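Trichothecene 15-O-acetyltransferase TRI3 (Fusarium sporotrichioides, PDB 3FOT) transfers an acetyl group to the C15 oxygen of trichothecene intermediates, a step in the biosynthesis of mycotoxins such as T-2 toxin. Local coordinates at residues E88-A93 against G223-N228; D100-I105 against E417-H422; S246-K251 against G410-N415; C279-L284 against S464-V469; H308-A313 against P434-D439. All coordinates share one frame; numbering follows the deposited sequence. Where two conformers were deposited one is given.

In the fold
From the N terminus, the first of these five contacts to open is interaction 1, in the turn after helix 71-88; it closes a loop to residues 223-228, in the connection leading to helix 246-264. Interaction 2 opens before interaction 1 has closed, so the two cross, and it ends on helix 406-423. Within its span lies interaction 3, which packs helix 246-264 against the same helix 406-423. Interaction 4 joins strands 277-283 and 457-469 of two sheets and encloses interaction 5, where helix 306-321 meets strand 435-441; Phe467 and Asp439 touch between these two. Interactions 4 and 5 both open inside the spans of interactions 2 and 3 and close beyond them, so they cross both.

Interaction 1 of 5, residues E88-A93 against G223-N228; sequences EHPECA and GQEIKN
Pro90 presses its ring against Glu225 and Asn228, and this is the tight part of the contact. Its CG lies 3.2 Å from Glu225 O and 3.9 Å from Glu225 CG, while CD rests 3.7 Å from Asn228 C. A compact, rigid ring suits the place: it opens the short 3-10 turn 90-92 and bears on the turn at 225-228, and proline has no amide hydrogen that would need a partner there. Glu225 CG stands between its own backbone N and carbonyl carbon (chi1 82°), which sets the aliphatic part of the chain against the proline. The bend at chi2 then carries the carboxylate away, where OE1 takes the Gly223 amide and OE2 is held by Tyr108 and Ser110.

Asn228, partly exposed, forms the looser margin. Its CB makes a single close approach, 3.4 Å from Glu88 O, and its amide nitrogen bonds to Phe87 O at the end of helix 71-88. Glu88 directs its carboxylate elsewhere, to a salt bridge with Arg203. Beside this margin a water bridges the segments, 2.8 Å from His89 ND1 in the plane of the imidazole, donating to Asn228 O and, at 2.7 Å, to Glu91 OE1. Three protein groups thus fix this water. His89 is the first residue to leave the helical conformation, so the whole is a helix-terminating turn docked by its proline onto a type I beta turn, Gly223 to Ile226, that runs on into a 3-10 turn.

Interaction 2 of 5, residues D100-I105 against E417-H422; sequences DEVPAI and EASYLH
Val102 meets one side of helix 406-423 with its two methyl groups divided between successive turns. CG1 stands anti to the backbone N (chi1 161°) and reaches Ala418, with CG1 4.1 Å from Ala418 CB; CG2, anti to the carbonyl carbon, turns instead to His422. A branched residue can do both at once, and the helix presents positions 418 and 422, one turn apart, to receive it.

Against His422 the approach is oblique. Val102 CG2 lies 3.8 Å from His422 CD2 and 3.9 Å from His422 CG, at the carbon part of the imidazole. The histidine side chain extends anti to its backbone N (chi1 177°), which carries the ring to Val102 CG2, and the nitrogen ND1 is bonded to Glu44, a partner that helps fix the ring's rotation. Ser419 contributes less: Val102 CG2 passes 4.2 Å from its OG. The small side chain of Ala418, about 6 Å from that of His414, which binds 15-deacetylcalonectrin, suits the buried end, where it lets the valine close to the helix backbone, whereas His422 lies on the exposed end.

The valine belongs to the irregular link between strands 95-97 and 105-109, whose Pro103 O accepts a bond from Arg32. Leu42 also touches Val102, helix 36-41 packs on Ala418, and on another flank of helix 406-423 lies helix 246-264, against which Tyr420 and Leu421 rest.

Interaction 3 of 5, residues S246-K251 against G410-N415; sequences SEFDDK and GLRVHN
Charge pairing joins Asp249 to Arg412, whose CA atoms, the nearest across segments 246-251 and 410-415, are 9.8 Å apart. Arg412 NH1 donates to Asp249 OD1 at 2.8 Å, with an N-H...O angle of 150°. The oxygen is met on its anti side, somewhat out of the carboxylate plane, and the two flat groups stand 65° apart; one hydrogen bond, from NH1 to OD1, carries the salt bridge. A long residue suits the gap: the arginine leaves its helix anti to the backbone N and runs extended from CG to NE.

Here helix 246-264 packs through side chains beside helix 406-423, which two residues on from Arg412 carries His414, a residue that binds 15-deacetylcalonectrin. Val413, between them, touches Cys252.

Contact with the aromatic ring is the second kind. Phe248 CE2 lies 3.3 Å from Arg412 NH1 and 3.7 Å from Arg412 CD; the ring and guanidinium planes are 22° apart, though the approach is oblique. Phe405 meets the same phenylalanine edge-to-face.

Further hydrogen bonds complete the arginine. Its NE donates to Pro10 O and its NH2 to Leu9 O, near the beginning of the modelled chain.

Interaction 4 of 5, residues C279-L284 against S464-V469; sequences CVIHKL and SIDFVV
Ile281 places CG1 anti to its carbonyl carbon, chi1 -66°, and continues nearly straight through chi2 (171°), which carries CD1 out to Asp466. Asp466 takes the same first torsion, also -66°, its CG beside the backbone N, and the two side chains meet at a slant. Ile281 CD1 lies 3.8 Å from Asp466 OD1 and 4.0 Å from Asp466 CG, while Ile281 CG2 is 4.2 Å from OD1. This is van der Waals contact of a methyl with a carboxylate. The long, branched isoleucine suits a place where the strands stand well apart: the CA atoms of Ile281 and Asp466 are 8.7 Å from each other.

The second pair, wholly apolar, spans a smaller backbone separation, with the CA atoms of Cys279 and Val468 7.7 Å apart. In the conformers given, Cys279 SG lies 3.9 Å from Val468 CG1, but both residues were modelled in two, so this touch is uncertain.

No backbone pairing links these strands to each other. Strand 277-283 is an outer member of its sheet and pairs with strand 486-494, through Val280 to Ile491 and His282 to Leu489, whereas strand 457-469 lies in another sheet and bonds to strand 53-61. Asn490 of strand 486-494 touches Cys279, Ile281 and Val468, and helix 500-516 packs on the far face of strand 277-283, against Val280 and His282.

Interaction 5 of 5, residues H308-A313 against P434-D439; sequences HLTQAA and PLFISD
Thr310 is the first residue along helix 306-321 in this segment to touch Phe436. Its methyl CG2 lies 3.5 Å from Phe436 CE1, with CB 3.9 Å from the same atom, and the two side chains cross at about a right angle. The methyl stands anti to the backbone N, while OG1 is turned back beside it (chi1 -55°) to bond Ile306 O one helical turn earlier. Threonine therefore offers a hydrocarbon surface to the ring and has its hydroxyl satisfied within its own helix.

Gln311, the next residue, approaches from the same side of the ring, nearer its CB end: OE1 is 3.5 Å from Phe436 CB, and CB is 4.1 Å from Phe436 CD2. A bend at chi2 (69°) turns the amide toward the strand backbone, its plane 65° from that of the ring. Two waters then bind it there, one accepting from Gln311 NE2 at 3.0 Å and donating to Pro434 O, the other donating to Gln311 OE1 at 2.7 Å and accepting from Phe436 N. Glutamine, carrying both donor and acceptor, can serve this pair.

Leu480 of strand 477-483 also touches Phe436, and Met514 of helix 500-516 touches Thr310. A helix is thus laid on the outermost strand of a mixed sheet, the strand's phenylalanine lying between them, as in layered alpha/beta packing.

Interaction 1 of 5, residues E88-A93 against G223-N228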
# COMPACT_ATOMS: atom_id res chain seq x y z
N GLU A 88 19.52 1.82 -7.94
CA GLU A 88 18.42 1.89 -8.89
C GLU A 88 17.30 2.83 -8.43
O GLU A 88 16.74 3.59 -9.25
CB GLU A 88 17.81 0.51 -9.08
CG GLU A 88 18.74 -0.52 -9.75
CD GLU A 88 17.97 -1.75 -10.22
OE1 GLU A 88 16.73 -1.82 -10.03
OE2 GLU A 88 18.60 -2.65 -10.83
N HIS A 89 16.96 2.75 -7.15
CA HIS A 89 15.77 3.42 -6.59
C HIS A 89 16.07 3.95 -5.18
O HIS A 89 15.76 3.31 -4.18
CB HIS A 89 14.56 2.48 -6.63
CG HIS A 89 14.26 2.02 -8.02
ND1 HIS A 89 13.91 2.90 -9.02
CD2 HIS A 89 14.32 0.80 -8.60
CE1 HIS A 89 13.74 2.24 -10.15
NE2 HIS A 89 13.98 0.96 -9.92
N PRO A 90 16.71 5.12 -5.12
CA PRO A 90 17.16 5.65 -3.82
C PRO A 90 16.07 6.09 -2.84
O PRO A 90 16.41 6.52 -1.73
CB PRO A 90 18.07 6.84 -4.19
CG PRO A 90 18.08 6.92 -5.70
CD PRO A 90 17.10 5.95 -6.28
N GLU A 91 14.80 5.95 -3.20
CA GLU A 91 13.73 6.17 -2.25
C GLU A 91 13.92 5.34 -0.99
O GLU A 91 13.50 5.75 0.08
CB GLU A 91 12.39 5.79 -2.88
CG GLU A 91 11.85 6.85 -3.84
CD GLU A 91 12.47 6.83 -5.22
OE1 GLU A 91 13.23 5.90 -5.58
OE2 GLU A 91 12.14 7.77 -5.96
N CYS A 92 14.56 4.18 -1.12
CA CYS A 92 14.78 3.26 0.01
C CYS A 92 15.72 3.82 1.10
O CYS A 92 15.81 3.23 2.19
CB CYS A 92 15.30 1.91 -0.50
SG CYS A 92 16.96 2.03 -1.23
N ALA A 93 16.40 4.95 0.83
CA ALA A 93 17.19 5.61 1.87
C ALA A 93 16.89 7.10 2.08
O ALA A 93 17.70 7.81 2.71
CB ALA A 93 18.69 5.41 1.60
N GLY A 223 26.63 8.81 -5.57
CA GLY A 223 26.45 10.11 -6.21
C GLY A 223 25.72 9.97 -7.52
O GLY A 223 24.80 10.74 -7.82
N GLN A 224 26.09 8.94 -8.29
CA GLN A 224 25.44 8.69 -9.57
C GLN A 224 23.99 8.22 -9.51
O GLN A 224 23.33 8.19 -10.53
CB GLN A 224 26.25 7.71 -10.42
CG GLN A 224 27.68 8.16 -10.64
CD GLN A 224 28.39 7.27 -11.62
OE1 GLN A 224 27.87 6.21 -12.00
NE2 GLN A 224 29.59 7.68 -12.04
N GLU A 225 23.51 7.88 -8.32
CA GLU A 225 22.12 7.42 -8.14
C GLU A 225 21.14 8.57 -7.89
O GLU A 225 19.94 8.37 -7.91
CB GLU A 225 22.03 6.42 -6.98
CG GLU A 225 21.95 7.05 -5.60
CD GLU A 225 23.32 7.54 -5.05
OE1 GLU A 225 24.31 7.57 -5.82
OE2 GLU A 225 23.40 7.87 -3.85
N ILE A 226 21.64 9.78 -7.63
CA ILE A 226 20.75 10.92 -7.37
C ILE A 226 19.77 11.12 -8.53
O ILE A 226 18.57 11.32 -8.31
CB ILE A 226 21.56 12.20 -7.03
CG1 ILE A 226 22.22 12.02 -5.66
CG2 ILE A 226 20.67 13.45 -7.04
CD1 ILE A 226 23.28 13.02 -5.36
N LYS A 227 20.27 10.99 -9.76
CA LYS A 227 19.41 11.13 -10.94
C LYS A 227 18.37 10.00 -11.06
O LYS A 227 17.48 10.08 -11.92
CB LYS A 227 20.26 11.19 -12.21
CG LYS A 227 21.08 9.93 -12.47
CD LYS A 227 21.94 10.10 -13.74
CE LYS A 227 22.83 8.88 -13.95
NZ LYS A 227 24.00 8.89 -13.02
N ASN A 228 18.50 8.96 -10.23
CA ASN A 228 17.57 7.82 -10.26
C ASN A 228 16.38 7.97 -9.31
O ASN A 228 15.43 7.17 -9.37
CB ASN A 228 18.31 6.50 -9.97
CG ASN A 228 19.25 6.10 -11.10
OD1 ASN A 228 19.08 6.53 -12.24
ND2 ASN A 228 20.20 5.23 -10.79
O HOH W 1 13.50 5.60 -8.21

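Interaction 2 of 5, residues D100-I105 against E417-H422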
# COMPACT_ATOMS: atom_id res chain seq x y z
N ASP A 100 7.75 23.86 10.82
CA ASP A 100 6.47 24.15 11.46
C ASP A 100 5.27 23.95 10.53
O ASP A 100 4.12 23.94 10.99
CB ASP A 100 6.50 25.54 12.09
CG ASP A 100 7.55 25.63 13.20
OD1 ASP A 100 7.61 24.73 14.08
OD2 ASP A 100 8.33 26.59 13.20
N GLU A 101 5.55 23.75 9.25
CA GLU A 101 4.49 23.51 8.26
C GLU A 101 3.95 22.10 8.38
O GLU A 101 4.58 21.22 8.97
CB GLU A 101 4.99 23.76 6.85
CG GLU A 101 5.61 25.15 6.63
CD GLU A 101 5.87 25.44 5.16
OE1 GLU A 101 5.30 24.74 4.29
OE2 GLU A 101 6.64 26.39 4.88
N VAL A 102 2.75 21.90 7.85
CA VAL A 102 2.15 20.57 7.80
C VAL A 102 2.92 19.55 6.93
O VAL A 102 3.19 18.43 7.39
CB VAL A 102 0.66 20.68 7.36
CG1 VAL A 102 0.13 19.34 6.86
CG2 VAL A 102 -0.20 21.22 8.52
N PRO A 103 3.25 19.91 5.66
CA PRO A 103 3.98 18.96 4.82
C PRO A 103 5.41 18.65 5.28
O PRO A 103 6.21 19.56 5.59
CB PRO A 103 3.91 19.57 3.41
CG PRO A 103 3.57 21.02 3.64
CD PRO A 103 2.86 21.13 4.91
N ALA A 104 5.68 17.35 5.37
CA ALA A 104 7.01 16.83 5.67
C ALA A 104 8.03 17.23 4.62
O ALA A 104 7.68 17.57 3.48
CB ALA A 104 6.94 15.31 5.72
N ILE A 105 9.31 17.14 4.99
CA ILE A 105 10.38 17.39 4.05
C ILE A 105 11.10 16.07 3.79
O ILE A 105 11.43 15.36 4.71
CB ILE A 105 11.38 18.44 4.59
CG1 ILE A 105 10.66 19.77 4.88
CG2 ILE A 105 12.57 18.62 3.62
CD1 ILE A 105 11.48 20.69 5.82
N GLU A 417 -6.51 17.71 2.61
CA GLU A 417 -6.84 16.65 3.55
C GLU A 417 -5.82 16.54 4.70
O GLU A 417 -6.20 16.36 5.88
CB GLU A 417 -6.93 15.34 2.76
CG GLU A 417 -7.47 14.19 3.55
CD GLU A 417 -7.92 13.05 2.65
OE1 GLU A 417 -8.05 13.25 1.41
OE2 GLU A 417 -8.15 11.96 3.20
N ALA A 418 -4.54 16.67 4.37
CA ALA A 418 -3.47 16.65 5.38
C ALA A 418 -3.65 17.78 6.40
O ALA A 418 -3.55 17.57 7.63
CB ALA A 418 -2.11 16.75 4.69
N SER A 419 -3.95 18.97 5.89
CA SER A 419 -4.21 20.13 6.74
C SER A 419 -5.44 19.93 7.61
O SER A 419 -5.43 20.27 8.82
CB SER A 419 -4.38 21.36 5.87
OG SER A 419 -3.11 21.87 5.54
N TYR A 420 -6.50 19.35 7.03
CA TYR A 420 -7.73 19.02 7.77
C TYR A 420 -7.43 18.04 8.91
O TYR A 420 -7.87 18.22 10.06
CB TYR A 420 -8.81 18.44 6.84
CG TYR A 420 -10.16 18.26 7.49
CD1 TYR A 420 -11.13 19.25 7.39
CD2 TYR A 420 -10.45 17.12 8.23
CE1 TYR A 420 -12.38 19.10 8.01
CE2 TYR A 420 -11.68 16.95 8.86
CZ TYR A 420 -12.65 17.95 8.73
OH TYR A 420 -13.86 17.77 9.35
N LEU A 421 -6.66 17.00 8.60
CA LEU A 421 -6.35 15.98 9.60
C LEU A 421 -5.43 16.47 10.71
O LEU A 421 -5.49 15.97 11.84
CB LEU A 421 -5.77 14.74 8.95
CG LEU A 421 -6.79 13.98 8.11
CD1 LEU A 421 -6.02 13.00 7.21
CD2 LEU A 421 -7.82 13.27 8.97
N HIS A 422 -4.58 17.43 10.38
CA HIS A 422 -3.74 18.07 11.38
C HIS A 422 -4.64 18.87 12.33
O HIS A 422 -4.46 18.83 13.56
CB HIS A 422 -2.68 18.98 10.75
CG HIS A 422 -1.85 19.71 11.76
ND1 HIS A 422 -1.11 19.05 12.72
CD2 HIS A 422 -1.68 21.03 11.99
CE1 HIS A 422 -0.51 19.94 13.49
NE2 HIS A 422 -0.84 21.15 13.07

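Interaction 3 of 5, residues S246-K251 against G410-N415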
# COMPACT_ATOMS: atom_id res chain seq x y z
N SER A 246 -11.54 27.11 -13.88
CA SER A 246 -12.67 26.95 -12.94
C SER A 246 -13.26 25.53 -12.89
O SER A 246 -13.75 25.12 -11.84
CB SER A 246 -13.77 27.97 -13.23
OG SER A 246 -14.28 27.74 -14.52
N GLU A 247 -13.23 24.79 -14.00
CA GLU A 247 -13.70 23.40 -13.98
C GLU A 247 -12.87 22.59 -12.97
O GLU A 247 -13.41 21.81 -12.18
CB GLU A 247 -13.59 22.76 -15.36
N PHE A 248 -11.56 22.81 -13.01
CA PHE A 248 -10.64 22.17 -12.06
C PHE A 248 -10.97 22.58 -10.62
O PHE A 248 -11.12 21.72 -9.74
CB PHE A 248 -9.18 22.51 -12.45
CG PHE A 248 -8.15 21.98 -11.48
CD1 PHE A 248 -7.90 20.60 -11.38
CD2 PHE A 248 -7.40 22.85 -10.71
CE1 PHE A 248 -6.94 20.12 -10.50
CE2 PHE A 248 -6.41 22.37 -9.80
CZ PHE A 248 -6.19 21.00 -9.71
N ASP A 249 -11.12 23.88 -10.37
CA ASP A 249 -11.47 24.34 -9.03
C ASP A 249 -12.77 23.69 -8.53
O ASP A 249 -12.85 23.26 -7.37
CB ASP A 249 -11.64 25.85 -8.99
CG ASP A 249 -10.34 26.60 -9.24
OD1 ASP A 249 -9.24 26.02 -9.03
OD2 ASP A 249 -10.43 27.78 -9.68
N ASP A 250 -13.79 23.65 -9.40
CA ASP A 250 -15.10 23.12 -9.00
C ASP A 250 -14.99 21.62 -8.65
O ASP A 250 -15.59 21.16 -7.70
CB ASP A 250 -16.11 23.29 -10.13
CG ASP A 250 -16.50 24.74 -10.38
OD1 ASP A 250 -16.26 25.63 -9.53
OD2 ASP A 250 -17.08 24.99 -11.46
N LYS A 251 -14.24 20.88 -9.46
CA LYS A 251 -14.08 19.45 -9.25
C LYS A 251 -13.30 19.20 -7.94
O LYS A 251 -13.64 18.30 -7.17
CB LYS A 251 -13.33 18.85 -10.43
CG LYS A 251 -13.84 17.56 -11.07
CD LYS A 251 -15.04 16.88 -10.47
CE LYS A 251 -15.15 15.45 -11.03
NZ LYS A 251 -16.56 15.01 -11.27
N GLY A 410 -5.74 15.33 -7.25
CA GLY A 410 -5.31 14.51 -6.10
C GLY A 410 -4.31 15.26 -5.24
O GLY A 410 -4.46 15.33 -4.03
N LEU A 411 -3.29 15.81 -5.87
CA LEU A 411 -2.24 16.51 -5.15
C LEU A 411 -2.83 17.67 -4.36
O LEU A 411 -2.53 17.87 -3.19
CB LEU A 411 -1.15 16.99 -6.11
CG LEU A 411 -0.42 15.90 -6.90
CD1 LEU A 411 0.57 16.56 -7.86
CD2 LEU A 411 0.29 14.90 -5.98
N ARG A 412 -3.71 18.42 -5.01
CA ARG A 412 -4.30 19.60 -4.38
C ARG A 412 -5.25 19.25 -3.25
O ARG A 412 -5.20 19.86 -2.16
CB ARG A 412 -5.02 20.43 -5.48
CG ARG A 412 -5.41 21.79 -5.01
CD ARG A 412 -5.99 22.57 -6.17
NE ARG A 412 -6.44 23.89 -5.75
CZ ARG A 412 -7.40 24.59 -6.38
NH1 ARG A 412 -8.01 24.09 -7.44
NH2 ARG A 412 -7.75 25.78 -5.93
N VAL A 413 -6.14 18.29 -3.48
CA VAL A 413 -7.10 17.93 -2.46
C VAL A 413 -6.47 17.16 -1.31
O VAL A 413 -6.93 17.27 -0.17
CB VAL A 413 -8.35 17.18 -2.99
CG1 VAL A 413 -9.05 18.03 -4.08
CG2 VAL A 413 -8.01 15.78 -3.52
N HIS A 414 -5.44 16.37 -1.61
CA HIS A 414 -4.75 15.67 -0.51
C HIS A 414 -3.91 16.64 0.33
O HIS A 414 -3.75 16.45 1.54
CB HIS A 414 -3.91 14.50 -1.03
CG HIS A 414 -4.71 13.32 -1.49
ND1 HIS A 414 -4.25 12.44 -2.44
CD2 HIS A 414 -5.93 12.86 -1.12
CE1 HIS A 414 -5.14 11.49 -2.64
NE2 HIS A 414 -6.17 11.72 -1.84
N ASN A 415 -3.37 17.69 -0.29
CA ASN A 415 -2.78 18.77 0.53
C ASN A 415 -3.82 19.31 1.54
O ASN A 415 -3.54 19.49 2.73
CB ASN A 415 -2.29 19.91 -0.34
CG ASN A 415 -0.96 19.63 -1.01
OD1 ASN A 415 -0.22 18.72 -0.64
ND2 ASN A 415 -0.63 20.46 -2.00

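Interaction 4 of 5, residues C279-L284 against S464-V469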
# COMPACT_ATOMS: atom_id res chain seq x y z
N CYS A 279 -5.32 -6.73 12.05
CA CYS A 279 -5.69 -7.19 10.71
C CYS A 279 -6.52 -8.48 10.76
O CYS A 279 -6.21 -9.34 11.56
CB CYS A 279 -4.40 -7.41 9.91
SG CYS A 279 -4.62 -7.66 8.16
N VAL A 280 -7.52 -8.62 9.89
CA VAL A 280 -8.22 -9.88 9.71
C VAL A 280 -8.12 -10.19 8.23
O VAL A 280 -8.42 -9.34 7.40
CB VAL A 280 -9.70 -9.81 10.15
CG1 VAL A 280 -10.39 -11.15 9.88
CG2 VAL A 280 -9.80 -9.49 11.63
N ILE A 281 -7.69 -11.41 7.90
CA ILE A 281 -7.42 -11.79 6.50
C ILE A 281 -8.30 -12.96 6.08
O ILE A 281 -8.48 -13.92 6.82
CB ILE A 281 -5.93 -12.21 6.33
CG1 ILE A 281 -4.99 -11.02 6.56
CG2 ILE A 281 -5.71 -12.82 4.96
CD1 ILE A 281 -3.52 -11.37 6.64
N HIS A 282 -8.86 -12.89 4.87
CA HIS A 282 -9.56 -14.04 4.29
C HIS A 282 -8.98 -14.27 2.92
O HIS A 282 -9.12 -13.44 2.04
CB HIS A 282 -11.06 -13.81 4.17
CG HIS A 282 -11.80 -15.02 3.71
ND1 HIS A 282 -11.84 -15.41 2.39
CD2 HIS A 282 -12.47 -15.97 4.40
CE1 HIS A 282 -12.51 -16.55 2.28
NE2 HIS A 282 -12.91 -16.90 3.49
N LYS A 283 -8.30 -15.40 2.77
CA LYS A 283 -7.75 -15.79 1.49
C LYS A 283 -8.78 -16.66 0.77
O LYS A 283 -9.13 -17.74 1.25
CB LYS A 283 -6.46 -16.58 1.71
CG LYS A 283 -5.30 -15.75 2.17
N LEU A 284 -9.28 -16.16 -0.35
CA LEU A 284 -10.17 -16.95 -1.21
C LEU A 284 -9.30 -17.96 -1.95
O LEU A 284 -8.17 -17.64 -2.32
CB LEU A 284 -10.87 -16.05 -2.22
CG LEU A 284 -11.92 -15.05 -1.74
CD1 LEU A 284 -12.31 -14.13 -2.89
CD2 LEU A 284 -13.14 -15.79 -1.20
N SER A 464 3.16 -16.67 -0.55
CA SER A 464 2.05 -15.80 -0.14
C SER A 464 2.56 -14.39 0.09
O SER A 464 3.72 -14.18 0.50
CB SER A 464 1.36 -16.34 1.11
OG SER A 464 2.22 -16.26 2.22
N ILE A 465 1.69 -13.43 -0.19
CA ILE A 465 2.00 -12.03 -0.02
C ILE A 465 0.83 -11.39 0.71
O ILE A 465 -0.32 -11.51 0.27
CB ILE A 465 2.26 -11.30 -1.37
CG1 ILE A 465 3.39 -11.98 -2.16
CG2 ILE A 465 2.52 -9.79 -1.13
CD1 ILE A 465 3.63 -11.38 -3.56
N ASP A 466 1.11 -10.77 1.85
CA ASP A 466 0.08 -9.99 2.55
C ASP A 466 0.55 -8.56 2.73
O ASP A 466 1.62 -8.32 3.25
CB ASP A 466 -0.26 -10.63 3.88
CG ASP A 466 -0.92 -11.97 3.70
OD1 ASP A 466 -2.06 -11.97 3.17
OD2 ASP A 466 -0.29 -13.00 4.07
N PHE A 467 -0.27 -7.61 2.32
CA PHE A 467 0.10 -6.21 2.31
C PHE A 467 -0.76 -5.51 3.36
O PHE A 467 -2.00 -5.52 3.28
CB PHE A 467 -0.12 -5.62 0.93
CG PHE A 467 0.18 -4.16 0.83
CD1 PHE A 467 1.45 -3.72 0.52
CD2 PHE A 467 -0.81 -3.22 1.05
CE1 PHE A 467 1.73 -2.37 0.43
CE2 PHE A 467 -0.52 -1.86 0.96
CZ PHE A 467 0.74 -1.45 0.65
N VAL A 468 -0.10 -4.98 4.38
CA VAL A 468 -0.80 -4.28 5.46
C VAL A 468 -0.35 -2.82 5.57
O VAL A 468 0.83 -2.49 5.36
CB VAL A 468 -0.71 -5.05 6.82
CG1 VAL A 468 -1.16 -6.51 6.67
CG2 VAL A 468 0.68 -5.00 7.37
N VAL A 469 -1.30 -1.93 5.87
CA VAL A 469 -0.99 -0.53 6.16
C VAL A 469 -1.58 -0.26 7.52
O VAL A 469 -2.76 -0.58 7.73
CB VAL A 469 -1.63 0.44 5.15
CG1 VAL A 469 -1.27 1.87 5.51
CG2 VAL A 469 -1.15 0.10 3.75

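Interaction 5 of 5, residues H308-A313 against P434-D439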
# COMPACT_ATOMS: atom_id res chain seq x y z
N HIS A 308 -14.56 -3.87 -8.38
CA HIS A 308 -15.92 -3.31 -8.37
C HIS A 308 -16.83 -4.19 -7.52
O HIS A 308 -17.58 -3.71 -6.68
CB HIS A 308 -16.51 -3.22 -9.78
CG HIS A 308 -15.78 -2.28 -10.68
ND1 HIS A 308 -15.43 -2.60 -11.97
CD2 HIS A 308 -15.34 -1.01 -10.48
CE1 HIS A 308 -14.82 -1.58 -12.53
NE2 HIS A 308 -14.74 -0.60 -11.65
N LEU A 309 -16.76 -5.49 -7.77
CA LEU A 309 -17.61 -6.45 -7.06
C LEU A 309 -17.34 -6.41 -5.56
O LEU A 309 -18.27 -6.49 -4.76
CB LEU A 309 -17.40 -7.86 -7.59
CG LEU A 309 -18.34 -8.85 -6.87
CD1 LEU A 309 -19.81 -8.57 -7.26
CD2 LEU A 309 -17.97 -10.30 -7.14
N THR A 310 -16.07 -6.31 -5.19
CA THR A 310 -15.73 -6.22 -3.77
C THR A 310 -16.35 -4.96 -3.14
O THR A 310 -16.90 -5.01 -2.05
CB THR A 310 -14.20 -6.28 -3.53
OG1 THR A 310 -13.69 -7.47 -4.13
CG2 THR A 310 -13.89 -6.32 -2.05
N GLN A 311 -16.22 -3.84 -3.83
CA GLN A 311 -16.81 -2.60 -3.32
C GLN A 311 -18.35 -2.73 -3.17
O GLN A 311 -18.94 -2.22 -2.21
CB GLN A 311 -16.41 -1.42 -4.21
CG GLN A 311 -17.08 -0.09 -3.84
CD GLN A 311 -16.59 0.49 -2.52
OE1 GLN A 311 -15.73 1.38 -2.52
NE2 GLN A 311 -17.16 0.00 -1.40
N ALA A 312 -18.98 -3.41 -4.14
CA ALA A 312 -20.40 -3.70 -4.08
C ALA A 312 -20.76 -4.54 -2.82
O ALA A 312 -21.71 -4.24 -2.09
CB ALA A 312 -20.82 -4.43 -5.36
N ALA A 313 -19.97 -5.59 -2.58
CA ALA A 313 -20.21 -6.51 -1.49
C ALA A 313 -20.01 -5.82 -0.12
O ALA A 313 -20.75 -6.08 0.85
CB ALA A 313 -19.29 -7.73 -1.64
N PRO A 434 -16.85 1.92 6.15
CA PRO A 434 -15.67 1.23 5.64
C PRO A 434 -15.13 1.88 4.36
O PRO A 434 -15.88 2.46 3.55
CB PRO A 434 -16.17 -0.19 5.39
CG PRO A 434 -17.34 -0.32 6.36
CD PRO A 434 -17.99 1.00 6.29
N LEU A 435 -13.81 1.76 4.18
CA LEU A 435 -13.16 2.25 2.99
C LEU A 435 -12.57 1.06 2.23
O LEU A 435 -12.01 0.15 2.84
CB LEU A 435 -12.04 3.24 3.35
CG LEU A 435 -11.25 3.82 2.15
CD1 LEU A 435 -12.12 4.79 1.33
CD2 LEU A 435 -9.98 4.49 2.63
N PHE A 436 -12.71 1.07 0.90
CA PHE A 436 -12.09 0.04 0.07
C PHE A 436 -10.83 0.54 -0.63
O PHE A 436 -10.82 1.62 -1.23
CB PHE A 436 -13.10 -0.44 -0.98
CG PHE A 436 -12.53 -1.46 -1.93
CD1 PHE A 436 -12.14 -2.72 -1.46
CD2 PHE A 436 -12.38 -1.16 -3.28
CE1 PHE A 436 -11.60 -3.69 -2.34
CE2 PHE A 436 -11.83 -2.12 -4.16
CZ PHE A 436 -11.45 -3.38 -3.67
N ILE A 437 -9.78 -0.29 -0.56
CA ILE A 437 -8.53 -0.03 -1.26
C ILE A 437 -8.20 -1.26 -2.10
O ILE A 437 -8.09 -2.36 -1.56
CB ILE A 437 -7.35 0.27 -0.29
CG1 ILE A 437 -7.72 1.38 0.70
CG2 ILE A 437 -6.13 0.65 -1.10
CD1 ILE A 437 -8.08 0.86 2.12
N SER A 438 -8.09 -1.08 -3.41
CA SER A 438 -7.66 -2.17 -4.27
C SER A 438 -6.14 -2.13 -4.48
O SER A 438 -5.59 -1.12 -4.97
CB SER A 438 -8.39 -2.11 -5.61
OG SER A 438 -8.00 -3.20 -6.42
N ASP A 439 -5.47 -3.21 -4.11
CA ASP A 439 -4.02 -3.36 -4.32
C ASP A 439 -3.68 -4.08 -5.64
O ASP A 439 -2.52 -4.05 -6.09
CB ASP A 439 -3.39 -4.12 -3.15
CG ASP A 439 -3.36 -3.31 -1.86
OD1 ASP A 439 -3.09 -2.09 -1.91
OD2 ASP A 439 -3.57 -3.91 -0.77
O HOH W 2 -16.20 1.22 1.12
O HOH W 3 -14.56 2.79 -0.57